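Local coordinates for ofchtiv-allosamidin (Ostrinia furnacalis, PDB 6JMB), which probably hydrolyses chitin as a group IV insect chitinase of glycosyl hydrolase family 18, and binds the inhibitor allosamidin in its substrate cleft, at residues 232-237 and 337-342; 18-23 and 353-358; 196-201 and 269-274; 26-31 and 64-69; 148-153 and 159-164. All coordinates share one frame; numbering follows the deposited sequence.

Contact 1: 232-237 and 337-342; sequences YWLSAG and FNLRGI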
# COMPACT_ATOMS: atom_id res chain seq x y z
N TYR A 232 -8.78 5.10 -14.46
CA TYR A 232 -9.49 3.85 -14.71
C TYR A 232 -10.54 3.59 -13.63
O TYR A 232 -11.71 3.32 -13.93
CB TYR A 232 -8.55 2.64 -14.81
CG TYR A 232 -9.39 1.39 -14.79
CD1 TYR A 232 -10.16 1.05 -15.89
CD2 TYR A 232 -9.50 0.60 -13.65
CE1 TYR A 232 -10.99 -0.06 -15.87
CE2 TYR A 232 -10.33 -0.51 -13.62
CZ TYR A 232 -11.07 -0.82 -14.74
OH TYR A 232 -11.90 -1.92 -14.71
N TRP A 233 -10.14 3.67 -12.35
CA TRP A 233 -11.07 3.35 -11.27
C TRP A 233 -12.24 4.32 -11.25
O TRP A 233 -13.39 3.90 -11.04
CB TRP A 233 -10.33 3.28 -9.93
CG TRP A 233 -9.63 1.96 -9.78
CD1 TRP A 233 -8.38 1.63 -10.23
CD2 TRP A 233 -10.17 0.76 -9.20
NE1 TRP A 233 -8.10 0.31 -9.94
CE2 TRP A 233 -9.19 -0.24 -9.31
CE3 TRP A 233 -11.39 0.45 -8.58
CZ2 TRP A 233 -9.39 -1.53 -8.83
CZ3 TRP A 233 -11.59 -0.83 -8.11
CH2 TRP A 233 -10.59 -1.81 -8.23
N LEU A 234 -11.99 5.61 -11.49
CA LEU A 234 -13.09 6.57 -11.58
C LEU A 234 -14.02 6.22 -12.74
O LEU A 234 -15.25 6.21 -12.59
CB LEU A 234 -12.55 7.98 -11.74
CG LEU A 234 -11.81 8.58 -10.54
CD1 LEU A 234 -11.16 9.91 -10.92
CD2 LEU A 234 -12.75 8.77 -9.36
N SER A 235 -13.44 5.91 -13.90
CA SER A 235 -14.25 5.65 -15.08
C SER A 235 -15.03 4.34 -14.98
O SER A 235 -16.07 4.20 -15.63
CB SER A 235 -13.37 5.63 -16.33
OG SER A 235 -12.61 4.43 -16.42
N ALA A 236 -14.56 3.40 -14.17
CA ALA A 236 -15.19 2.10 -14.03
C ALA A 236 -16.25 2.06 -12.93
O ALA A 236 -16.86 1.01 -12.72
CB ALA A 236 -14.14 1.02 -13.79
N GLY A 237 -16.47 3.16 -12.22
CA GLY A 237 -17.58 3.23 -11.30
C GLY A 237 -17.24 3.43 -9.84
O GLY A 237 -18.14 3.39 -8.99
N PHE A 337 -8.55 15.88 -8.26
CA PHE A 337 -9.65 15.01 -8.65
C PHE A 337 -10.61 14.72 -7.50
O PHE A 337 -11.45 13.82 -7.62
CB PHE A 337 -9.12 13.73 -9.29
CG PHE A 337 -8.64 13.93 -10.69
CD1 PHE A 337 -9.54 14.01 -11.73
CD2 PHE A 337 -7.29 14.13 -10.96
CE1 PHE A 337 -9.12 14.23 -13.03
CE2 PHE A 337 -6.85 14.35 -12.26
CZ PHE A 337 -7.77 14.40 -13.29
N ASN A 338 -10.53 15.48 -6.41
CA ASN A 338 -11.46 15.36 -5.29
C ASN A 338 -11.50 13.94 -4.74
O ASN A 338 -12.55 13.43 -4.35
CB ASN A 338 -12.87 15.85 -5.67
CG ASN A 338 -13.74 16.10 -4.45
OD1 ASN A 338 -13.26 16.53 -3.40
ND2 ASN A 338 -15.03 15.82 -4.58
N LEU A 339 -10.34 13.29 -4.72
CA LEU A 339 -10.30 11.94 -4.18
C LEU A 339 -10.51 11.97 -2.67
O LEU A 339 -10.27 12.98 -1.99
CB LEU A 339 -8.96 11.28 -4.51
CG LEU A 339 -8.61 11.20 -6.00
CD1 LEU A 339 -7.34 10.37 -6.20
CD2 LEU A 339 -9.78 10.63 -6.81
N ARG A 340 -10.97 10.84 -2.13
CA ARG A 340 -11.33 10.76 -0.72
C ARG A 340 -10.12 10.94 0.19
O ARG A 340 -10.26 11.41 1.33
CB ARG A 340 -12.01 9.42 -0.44
CG ARG A 340 -12.38 9.20 1.01
CD ARG A 340 -13.39 10.25 1.47
NE ARG A 340 -13.78 10.07 2.87
CZ ARG A 340 -14.54 9.08 3.31
NH1 ARG A 340 -15.01 8.16 2.47
NH2 ARG A 340 -14.84 9.00 4.60
N GLY A 341 -8.93 10.58 -0.27
CA GLY A 341 -7.76 10.79 0.55
C GLY A 341 -6.57 10.02 0.02
O GLY A 341 -6.51 9.67 -1.16
N ILE A 342 -5.64 9.77 0.93
CA ILE A 342 -4.35 9.17 0.62
C ILE A 342 -4.17 7.94 1.50
O ILE A 342 -4.45 7.98 2.71
CB ILE A 342 -3.19 10.16 0.85
CG1 ILE A 342 -3.33 11.37 -0.07
CG2 ILE A 342 -1.83 9.49 0.67
CD1 ILE A 342 -3.22 11.04 -1.54

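Contact 2: 18-23 and 353-358; sequences TGLGKF and HGLCGE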
# COMPACT_ATOMS: atom_id res chain seq x y z
N THR A 18 16.30 -3.97 13.94
CA THR A 18 17.14 -3.58 15.06
C THR A 18 17.53 -2.11 14.95
O THR A 18 17.43 -1.49 13.89
CB THR A 18 18.40 -4.45 15.14
OG1 THR A 18 19.19 -4.24 13.97
CG2 THR A 18 18.02 -5.92 15.24
N GLY A 19 17.95 -1.58 16.10
CA GLY A 19 18.52 -0.24 16.13
C GLY A 19 17.56 0.79 15.60
O GLY A 19 16.38 0.84 15.98
N LEU A 20 18.06 1.64 14.69
CA LEU A 20 17.27 2.75 14.17
C LEU A 20 16.18 2.31 13.21
O LEU A 20 15.33 3.14 12.85
CB LEU A 20 18.19 3.78 13.51
CG LEU A 20 19.16 4.48 14.47
CD1 LEU A 20 20.27 5.14 13.69
CD2 LEU A 20 18.42 5.48 15.34
N GLY A 21 16.16 1.05 12.78
CA GLY A 21 15.11 0.56 11.91
C GLY A 21 13.92 -0.01 12.65
O GLY A 21 12.85 -0.18 12.06
N LYS A 22 14.10 -0.32 13.93
CA LYS A 22 13.03 -0.92 14.72
C LYS A 22 11.85 0.04 14.81
O LYS A 22 12.02 1.21 15.15
CB LYS A 22 13.54 -1.24 16.12
CG LYS A 22 12.55 -1.98 17.00
CD LYS A 22 13.19 -2.36 18.33
CE LYS A 22 12.16 -2.79 19.36
NZ LYS A 22 11.41 -4.00 18.94
N PHE A 23 10.65 -0.46 14.51
CA PHE A 23 9.46 0.38 14.54
C PHE A 23 8.35 -0.43 15.19
O PHE A 23 7.87 -1.41 14.62
CB PHE A 23 9.06 0.82 13.13
CG PHE A 23 7.98 1.88 13.09
CD1 PHE A 23 6.66 1.54 13.32
CD2 PHE A 23 8.29 3.19 12.78
CE1 PHE A 23 5.66 2.50 13.27
CE2 PHE A 23 7.30 4.16 12.73
CZ PHE A 23 5.99 3.81 12.98
N HIS A 353 12.41 8.85 12.63
CA HIS A 353 13.34 9.45 13.58
C HIS A 353 13.85 10.82 13.14
O HIS A 353 14.62 11.45 13.88
CB HIS A 353 14.56 8.54 13.80
CG HIS A 353 14.26 7.26 14.53
ND1 HIS A 353 13.46 7.21 15.65
CD2 HIS A 353 14.69 6.00 14.32
CE1 HIS A 353 13.40 5.96 16.09
NE2 HIS A 353 14.14 5.21 15.30
N GLY A 354 13.47 11.28 11.95
CA GLY A 354 13.91 12.58 11.48
C GLY A 354 15.40 12.68 11.23
O GLY A 354 15.97 13.77 11.34
N LEU A 355 16.04 11.57 10.85
CA LEU A 355 17.48 11.56 10.65
C LEU A 355 17.91 12.29 9.39
O LEU A 355 19.09 12.60 9.24
CB LEU A 355 17.99 10.12 10.61
CG LEU A 355 17.67 9.28 11.84
CD1 LEU A 355 18.25 7.87 11.69
CD2 LEU A 355 18.20 9.95 13.10
N CYS A 356 16.98 12.56 8.47
CA CYS A 356 17.31 13.14 7.18
C CYS A 356 17.08 14.65 7.11
O CYS A 356 17.18 15.23 6.02
CB CYS A 356 16.58 12.40 6.06
SG CYS A 356 17.14 10.69 5.92
N GLY A 357 16.78 15.29 8.24
CA GLY A 357 16.84 16.74 8.33
C GLY A 357 15.57 17.49 7.98
O GLY A 357 15.59 18.73 7.99
N GLU A 358 14.48 16.80 7.68
CA GLU A 358 13.22 17.45 7.33
C GLU A 358 12.15 17.23 8.39
O GLU A 358 10.95 17.29 8.09
CB GLU A 358 12.72 17.02 5.95
CG GLU A 358 13.61 17.48 4.80
CD GLU A 358 13.00 17.17 3.44
OE1 GLU A 358 12.56 18.12 2.76
OE2 GLU A 358 12.96 15.98 3.06
O HOH W 1 14.18 2.52 16.01

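Contact 3: 196-201 and 269-274; sequences HGAWDS and NGAGLA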
# COMPACT_ATOMS: atom_id res chain seq x y z
N HIS A 196 6.49 -0.41 -11.47
CA HIS A 196 7.67 -1.03 -12.03
C HIS A 196 8.57 -1.43 -10.87
O HIS A 196 8.47 -0.90 -9.76
CB HIS A 196 8.40 -0.06 -12.97
CG HIS A 196 7.55 0.36 -14.12
ND1 HIS A 196 7.23 -0.49 -15.15
CD2 HIS A 196 6.87 1.51 -14.36
CE1 HIS A 196 6.43 0.13 -16.00
NE2 HIS A 196 6.20 1.35 -15.54
N GLY A 197 9.44 -2.39 -11.15
CA GLY A 197 10.32 -2.91 -10.12
C GLY A 197 11.35 -3.82 -10.74
O GLY A 197 11.39 -3.99 -11.96
N ALA A 198 12.16 -4.43 -9.88
CA ALA A 198 13.30 -5.21 -10.33
C ALA A 198 12.92 -6.45 -11.14
O ALA A 198 13.82 -7.07 -11.73
CB ALA A 198 14.16 -5.60 -9.13
N TRP A 199 11.64 -6.81 -11.18
CA TRP A 199 11.16 -7.88 -12.06
C TRP A 199 11.13 -7.46 -13.52
O TRP A 199 11.01 -8.32 -14.40
CB TRP A 199 9.75 -8.31 -11.63
CG TRP A 199 8.80 -7.14 -11.51
CD1 TRP A 199 8.06 -6.59 -12.52
CD2 TRP A 199 8.50 -6.39 -10.33
NE1 TRP A 199 7.31 -5.54 -12.03
CE2 TRP A 199 7.57 -5.39 -10.69
CE3 TRP A 199 8.93 -6.45 -9.00
CZ2 TRP A 199 7.05 -4.48 -9.77
CZ3 TRP A 199 8.42 -5.54 -8.09
CH2 TRP A 199 7.49 -4.57 -8.48
N ASP A 200 11.21 -6.16 -13.81
CA ASP A 200 11.15 -5.67 -15.17
C ASP A 200 12.52 -5.80 -15.85
O ASP A 200 13.55 -5.98 -15.20
CB ASP A 200 10.74 -4.19 -15.20
CG ASP A 200 9.26 -3.99 -14.90
OD1 ASP A 200 8.44 -4.88 -15.24
OD2 ASP A 200 8.92 -2.93 -14.34
N SER A 201 12.51 -5.69 -17.18
CA SER A 201 13.75 -5.80 -17.94
C SER A 201 14.51 -4.48 -18.01
O SER A 201 15.67 -4.48 -18.44
CB SER A 201 13.45 -6.27 -19.36
OG SER A 201 12.67 -5.30 -20.05
N ASN A 269 19.75 -5.63 -14.99
CA ASN A 269 20.14 -7.03 -14.84
C ASN A 269 19.44 -7.71 -13.67
O ASN A 269 19.61 -8.93 -13.50
CB ASN A 269 21.66 -7.13 -14.68
CG ASN A 269 22.18 -8.56 -14.85
OD1 ASN A 269 21.98 -9.18 -15.89
ND2 ASN A 269 22.85 -9.07 -13.83
N GLY A 270 18.66 -6.99 -12.88
CA GLY A 270 17.94 -7.57 -11.77
C GLY A 270 17.89 -6.60 -10.61
O GLY A 270 18.10 -5.40 -10.76
N ALA A 271 17.60 -7.16 -9.44
CA ALA A 271 17.42 -6.36 -8.24
C ALA A 271 18.73 -5.74 -7.78
O ALA A 271 19.82 -6.29 -7.98
CB ALA A 271 16.82 -7.22 -7.12
N GLY A 272 18.61 -4.58 -7.16
CA GLY A 272 19.73 -3.79 -6.70
C GLY A 272 19.94 -3.88 -5.20
O GLY A 272 19.73 -4.94 -4.58
N LEU A 273 20.34 -2.77 -4.61
CA LEU A 273 20.73 -2.79 -3.21
C LEU A 273 19.54 -3.04 -2.29
O LEU A 273 18.37 -2.91 -2.66
CB LEU A 273 21.48 -1.51 -2.83
CG LEU A 273 20.77 -0.14 -2.77
CD1 LEU A 273 19.86 0.05 -1.55
CD2 LEU A 273 21.86 0.92 -2.77
N ALA A 274 19.87 -3.40 -1.06
CA ALA A 274 18.93 -3.59 0.02
C ALA A 274 19.21 -2.55 1.10
O ALA A 274 20.33 -2.07 1.23
CB ALA A 274 19.09 -4.98 0.64

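Contact 4: 26-31 and 64-69; sequences DDIDPF and KQFTSL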
# COMPACT_ATOMS: atom_id res chain seq x y z
N ASP A 26 4.41 1.79 19.53
CA ASP A 26 4.57 3.08 20.18
C ASP A 26 5.42 4.07 19.39
O ASP A 26 5.63 5.20 19.87
CB ASP A 26 5.05 2.94 21.63
CG ASP A 26 6.46 2.40 21.76
OD1 ASP A 26 7.14 2.18 20.73
OD2 ASP A 26 6.89 2.19 22.91
N ASP A 27 5.90 3.69 18.21
CA ASP A 27 6.51 4.64 17.28
C ASP A 27 5.48 5.33 16.39
O ASP A 27 5.83 6.29 15.70
CB ASP A 27 7.53 3.91 16.40
CG ASP A 27 8.80 3.60 17.15
OD1 ASP A 27 9.49 4.56 17.58
OD2 ASP A 27 9.12 2.41 17.34
N ILE A 28 4.24 4.87 16.40
CA ILE A 28 3.19 5.45 15.57
C ILE A 28 2.72 6.75 16.20
O ILE A 28 2.46 6.82 17.41
CB ILE A 28 2.01 4.47 15.44
CG1 ILE A 28 2.46 3.20 14.72
CG2 ILE A 28 0.84 5.14 14.72
CD1 ILE A 28 1.41 2.11 14.69
N ASP A 29 2.59 7.79 15.38
CA ASP A 29 1.93 9.01 15.79
C ASP A 29 0.47 8.90 15.37
O ASP A 29 0.17 9.03 14.18
CB ASP A 29 2.57 10.22 15.12
CG ASP A 29 2.05 11.53 15.68
OD1 ASP A 29 0.87 11.59 16.09
OD2 ASP A 29 2.82 12.51 15.70
N PRO A 30 -0.46 8.68 16.30
CA PRO A 30 -1.85 8.42 15.91
C PRO A 30 -2.60 9.66 15.43
O PRO A 30 -3.75 9.52 15.00
CB PRO A 30 -2.47 7.86 17.19
CG PRO A 30 -1.68 8.51 18.29
CD PRO A 30 -0.27 8.65 17.76
N PHE A 31 -2.00 10.85 15.52
CA PHE A 31 -2.65 12.05 15.00
C PHE A 31 -2.25 12.37 13.57
O PHE A 31 -2.76 13.34 13.00
CB PHE A 31 -2.37 13.24 15.92
CG PHE A 31 -3.18 13.22 17.18
CD1 PHE A 31 -4.52 13.57 17.15
CD2 PHE A 31 -2.62 12.86 18.39
CE1 PHE A 31 -5.29 13.56 18.30
CE2 PHE A 31 -3.38 12.84 19.55
CZ PHE A 31 -4.71 13.20 19.50
N LYS A 64 -3.81 -5.42 20.69
CA LYS A 64 -4.46 -4.52 21.64
C LYS A 64 -3.65 -3.25 21.85
O LYS A 64 -4.24 -2.18 22.03
CB LYS A 64 -4.69 -5.26 22.96
CG LYS A 64 -5.45 -4.46 24.00
CD LYS A 64 -6.87 -4.17 23.55
CE LYS A 64 -7.70 -3.62 24.70
NZ LYS A 64 -8.93 -2.92 24.22
N GLN A 65 -2.32 -3.33 21.82
CA GLN A 65 -1.53 -2.10 21.90
C GLN A 65 -1.84 -1.19 20.73
O GLN A 65 -1.97 0.03 20.89
CB GLN A 65 -0.04 -2.43 21.92
CG GLN A 65 0.45 -3.04 23.21
CD GLN A 65 1.94 -3.33 23.17
OE1 GLN A 65 2.38 -4.43 23.49
NE2 GLN A 65 2.72 -2.34 22.75
N PHE A 66 -2.01 -1.78 19.54
CA PHE A 66 -2.32 -1.01 18.34
C PHE A 66 -3.68 -0.33 18.45
O PHE A 66 -3.80 0.87 18.21
CB PHE A 66 -2.28 -1.97 17.14
CG PHE A 66 -2.47 -1.30 15.80
CD1 PHE A 66 -1.40 -0.74 15.12
CD2 PHE A 66 -3.72 -1.28 15.21
CE1 PHE A 66 -1.58 -0.16 13.87
CE2 PHE A 66 -3.91 -0.69 13.96
CZ PHE A 66 -2.84 -0.14 13.30
N THR A 67 -4.72 -1.08 18.83
CA THR A 67 -6.03 -0.46 18.94
C THR A 67 -6.10 0.52 20.10
O THR A 67 -6.90 1.46 20.06
CB THR A 67 -7.16 -1.49 19.02
OG1 THR A 67 -6.99 -2.29 20.19
CG2 THR A 67 -7.14 -2.39 17.78
N SER A 68 -5.23 0.36 21.10
CA SER A 68 -5.18 1.30 22.22
C SER A 68 -4.64 2.66 21.82
O SER A 68 -4.69 3.59 22.64
CB SER A 68 -4.37 0.72 23.37
OG SER A 68 -5.07 -0.35 23.97
N LEU A 69 -4.14 2.82 20.59
CA LEU A 69 -3.81 4.16 20.11
C LEU A 69 -5.03 5.08 20.13
O LEU A 69 -4.86 6.30 20.15
CB LEU A 69 -3.22 4.08 18.70
CG LEU A 69 -1.85 3.43 18.57
CD1 LEU A 69 -1.54 3.09 17.12
CD2 LEU A 69 -0.76 4.32 19.17

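Contact 5: 148-153 and 159-164; sequences KELREE and LLLTVA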
# COMPACT_ATOMS: atom_id res chain seq x y z
N LYS A 148 -20.27 -8.31 0.02
CA LYS A 148 -21.68 -8.11 0.34
C LYS A 148 -22.03 -8.74 1.69
O LYS A 148 -22.70 -8.13 2.53
CB LYS A 148 -22.54 -8.70 -0.77
CG LYS A 148 -24.03 -8.64 -0.50
CD LYS A 148 -24.80 -9.35 -1.61
CE LYS A 148 -26.30 -9.26 -1.39
NZ LYS A 148 -27.05 -10.17 -2.31
N GLU A 149 -21.58 -9.98 1.90
CA GLU A 149 -21.93 -10.70 3.12
C GLU A 149 -21.21 -10.13 4.34
O GLU A 149 -21.79 -10.07 5.44
CB GLU A 149 -21.67 -12.19 2.93
CG GLU A 149 -22.58 -12.80 1.85
CD GLU A 149 -22.32 -14.27 1.58
OE1 GLU A 149 -21.38 -14.82 2.17
OE2 GLU A 149 -23.06 -14.87 0.76
N LEU A 150 -19.96 -9.69 4.17
CA LEU A 150 -19.28 -9.00 5.26
C LEU A 150 -20.02 -7.73 5.65
O LEU A 150 -20.24 -7.46 6.83
CB LEU A 150 -17.84 -8.66 4.85
CG LEU A 150 -16.83 -9.80 4.93
CD1 LEU A 150 -15.64 -9.54 4.02
CD2 LEU A 150 -16.35 -10.03 6.37
N ARG A 151 -20.43 -6.93 4.65
CA ARG A 151 -21.15 -5.70 4.94
C ARG A 151 -22.43 -5.97 5.71
O ARG A 151 -22.73 -5.29 6.69
CB ARG A 151 -21.45 -4.95 3.64
CG ARG A 151 -22.45 -3.81 3.79
CD ARG A 151 -21.98 -2.78 4.80
NE ARG A 151 -20.71 -2.19 4.40
CZ ARG A 151 -20.02 -1.32 5.13
NH1 ARG A 151 -20.47 -0.93 6.32
NH2 ARG A 151 -18.87 -0.84 4.66
N GLU A 152 -23.19 -6.98 5.28
CA GLU A 152 -24.46 -7.30 5.94
C GLU A 152 -24.25 -7.61 7.42
O GLU A 152 -25.02 -7.15 8.27
CB GLU A 152 -25.14 -8.46 5.23
CG GLU A 152 -25.83 -8.04 3.94
CD GLU A 152 -26.27 -9.21 3.09
OE1 GLU A 152 -25.93 -10.36 3.43
OE2 GLU A 152 -26.97 -8.97 2.08
N GLU A 153 -23.20 -8.36 7.74
CA GLU A 153 -22.95 -8.68 9.14
C GLU A 153 -22.35 -7.50 9.89
O GLU A 153 -22.75 -7.21 11.03
CB GLU A 153 -22.02 -9.88 9.24
CG GLU A 153 -21.75 -10.33 10.67
CD GLU A 153 -22.99 -10.89 11.34
OE1 GLU A 153 -23.89 -11.37 10.62
OE2 GLU A 153 -23.06 -10.85 12.59
N LEU A 159 -19.24 -1.55 12.05
CA LEU A 159 -17.84 -1.75 11.70
C LEU A 159 -17.56 -1.32 10.26
O LEU A 159 -18.44 -1.36 9.40
CB LEU A 159 -17.48 -3.22 11.87
CG LEU A 159 -17.47 -3.70 13.32
CD1 LEU A 159 -17.40 -5.21 13.37
CD2 LEU A 159 -16.30 -3.08 14.09
N LEU A 160 -16.32 -0.92 10.02
CA LEU A 160 -15.87 -0.53 8.69
C LEU A 160 -15.45 -1.75 7.88
O LEU A 160 -14.99 -2.75 8.43
CB LEU A 160 -14.68 0.42 8.79
CG LEU A 160 -14.95 1.77 9.45
CD1 LEU A 160 -13.64 2.51 9.70
CD2 LEU A 160 -15.87 2.60 8.59
N LEU A 161 -15.62 -1.65 6.57
CA LEU A 161 -15.15 -2.66 5.63
C LEU A 161 -14.47 -1.94 4.48
O LEU A 161 -15.10 -1.13 3.79
CB LEU A 161 -16.31 -3.51 5.08
CG LEU A 161 -15.90 -4.55 4.03
CD1 LEU A 161 -14.97 -5.60 4.62
CD2 LEU A 161 -17.14 -5.21 3.43
N THR A 162 -13.18 -2.21 4.28
CA THR A 162 -12.42 -1.58 3.20
C THR A 162 -11.68 -2.66 2.42
O THR A 162 -11.61 -3.82 2.84
CB THR A 162 -11.42 -0.56 3.76
OG1 THR A 162 -10.41 -1.24 4.53
CG2 THR A 162 -12.12 0.45 4.64
N VAL A 163 -11.17 -2.27 1.25
CA VAL A 163 -10.33 -3.16 0.45
C VAL A 163 -9.09 -2.41 -0.01
O VAL A 163 -9.06 -1.17 -0.06
CB VAL A 163 -11.07 -3.74 -0.77
CG1 VAL A 163 -12.20 -4.67 -0.33
CG2 VAL A 163 -11.58 -2.62 -1.68
N ALA A 164 -8.06 -3.18 -0.33
CA ALA A 164 -6.90 -2.71 -1.07
C ALA A 164 -6.89 -3.47 -2.39
O ALA A 164 -7.08 -4.69 -2.40
CB ALA A 164 -5.61 -3.01 -0.31

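Contact 1: 232-237 and 337-342
The Phe337 ring is met obliquely by Leu234, whose CD1 stands 4.5 Å from ring atom CD1; elsewhere round the same ring lies Tyr333, its plane inclined by about 50°. Two residues before Leu234 and away from the contact itself, the Tyr232 ring has the indole NE1 of Trp233 at its edge, in the ring plane. These residues belong to the outer layer of the family 18 TIM barrel: helix 226-235 and helix 324-336 lead into strands 243-256 and 341-345, which are parallel neighbours, and the contact joins the ends of the two helices. Leu234 bridges them with both branches. While CD1 faces Phe337, its CD2 packs 4.3 Å from CD2 of Leu339, the first residue beyond the turn at Asn338. This spacing and the 88 Å² of buried surface indicate a light apolar touch, and Leu243 and Met245 of strand 243-256 pack against Leu234 and Leu339 respectively. Both helices end in Schellman motifs, with positive phi at Gly237 and Asn338. In the first, Gly237 N bonds to Leu234 O, and Tyr232 O takes two donors, Ala236 N and Ser235 OG, the latter at 2.9 Å and tilted 26° from the carbonyl plane.

Contact 2: 18-23 and 353-358
Leu20, His353 and Leu355 all carry CG anti to their own carbonyl carbon, with chi1 of -65°, -69° and -57°, and these settings bring the leucine methyls and the imidazole edge together. The contact links two loops of the TIM barrel that follow the adjacent parallel strands 5-11 and 341-345: a short 3-10 turn at residues 20-21 faces the chain leading into the type I beta turn Gly354 to Gly357. Leu20 divides its branches between two partners. Its CD1 meets Leu355 CD1 at 3.9 Å, while its CD2 lies equally far from CD2 of His353. The leucine carbonyl also points to the rim of the imidazole, Leu20 O being 3.3 Å from His353 CD2 and near the ring plane. On the polar side, one water sits in the plane of that ring, 2.8 Å from His353 NE2, and bridges to the other loop. The imidazole is thereby tied through solvent to the backbone of residues 18-23. A leucine in place of His353 would probably leave this water without its third partner and break the solvent link between the loops. Further along the second loop, Cys356 forms a disulfide with Cys290, and Asp351 accepts from the backbone N of both Leu355 and Cys356, fixing the start of the beta turn. On the side of residues 18-23, the water donates to Gly19 O at 2.8 Å and to Lys22 O at 2.7 Å.

Contact 3: 196-201 and 269-274
A type I beta turn running from Gly197 to Asp200 presents Ala198 at its first corner, and the methyl of this alanine presses on the backbone of Ala271. Ala198 CB is 3.5 Å from Ala271 CA, tighter than usual for two carbons, and 3.7 Å from Ala271 CB. The carbonyl carbon of Gly270 lies on the edge of the same patch. Such close approach suits small residues, with the CA atoms of the two alanines only 4.8 Å apart. The turn follows strand 187-190 of the TIM barrel, in the loop that begins with the allosamizoline-pocket residues Met191, Tyr193 and Asp194. Residues 269-274 come after strand 243-256, in what is probably the start of the alpha/beta insertion that many family 18 chitinases carry at this point, so the methyl patch joins barrel loop to insertion at the surface. The turn is stiffened from within. Asp200 OD2 accepts from His196 ND1 at 3.1 Å, with the acceptor in the imidazole plane, and from Gly197 N at 3.3 Å; the two donors reach it from opposite faces of the carboxylate. Asp200 N returns a bond to Gly197 O at 2.9 Å. Trp199 folds its indole back over the turn, one face covering Gly197 CA, which sits 3.5 Å above the ring plane and toward its rim.

Contact 4: 26-31 and 64-69
One methyl serves two partners here: CD1 of Ile28 lies 3.8 Å from Phe66 CE1 and 3.9 Å from Leu69 CD1, so the isoleucine tip packs against the side chains of both. The residues lie in the outer layer of the TIM barrel, where the loop between parallel strands 5-11 and 35-43 meets helix 62-67 and the residues that follow it. Ile28 crosses Phe66 and Leu69 at about a right angle, and its other branch also takes part, CG2 standing 4.0 Å from Leu69 CD1. The ring reaches the isoleucine because Phe66 holds CG anti to its backbone N (chi1 -175°), and CD1 of Ile28 approaches it obliquely. Behind this pair, Ile28 and Phe66 both touch Leu36 and Tyr10 of the barrel strands, while Tyr38 stacks edge-to-face with the phenylalanine. Leu69 contributes the largest share of the contact. Besides its CD1 meeting Ile28, Pro30 CB lies 4.1 Å from both CB and the carbonyl O of Leu69. Local bonds shape both backbones. Asp29 OD1 takes Phe31 N at 3.0 Å in an Asx turn around Pro30, the donor arriving on the anti side of the carboxylate. Within 64-69, Lys64 O accepts twice from Ser68, from N at 2.9 Å and from OG at 2.8 Å, the two donors lying on opposite faces of the carbonyl plane.

Contact 5: 148-153 and 159-164
Arg151 and Leu161 face each other across the gap between helix 138-154 and strand 160-165, their CA atoms 6.8 Å apart, and the arginine's bent chain closes much of it. With CG anti to the backbone N (chi1 167°) and kinks of about 60° at both chi2 and chi3, Arg151 brings its guanidinium back beside the strand. NH2 comes to 3.7 Å from Leu161 CB, and NH1 to the same distance from Leu159 O, both approached obliquely to the guanidinium plane. These are packing distances. The charge itself is met elsewhere: NH2 forms a salt bridge with Asp186 and NH1 with Asp155, while NE donates to Tyr184 O, so each nitrogen of the group has a partner that fixes its rotation. Asp186 OD2 also accepts from Leu161 N, which couples the strand's backbone to the same carboxylate as the arginine. Leu161 reaches the helix because its own CG likewise lies anti to the backbone N (chi1 177°), sending both methyls outward from the strand. Its CD2 settles 3.8 Å from Leu150 CB and 3.9 Å from Arg151 N, close against the helix backbone, and its CD1 meets Leu150 CD1 at 4.0 Å. The two leucines cross at about a right angle. Leu150 rests in turn on Leu121 of strand 120-124, whose pairing with strand 160-165 frames a beta-alpha-beta unit, the repeating element of the TIM barrel, and this strand carries Ala164 on to the allosamizoline pocket.

How the contacts relate
Contacts 4 and 5 are buried helix-side packing within the barrel, contact 1 is partly buried between helix ends, and contacts 2 and 3 lie on the surface. Apolar carbon contacts run through all five, but only contact 2 adds a bridging water, and only in contact 5 does a charged side chain, Arg151, do the touching. Contacts 1 and 5 reach different strands of the same barrel sheet, with centres about 19 Å apart. Contacts 2 and 4 touch directly, Phe23 CE1 packing 3.6 Å from Ile28 CG1 within one loop after strand 5-11. Contact 3 differs in using two alanines in place of longer side chains.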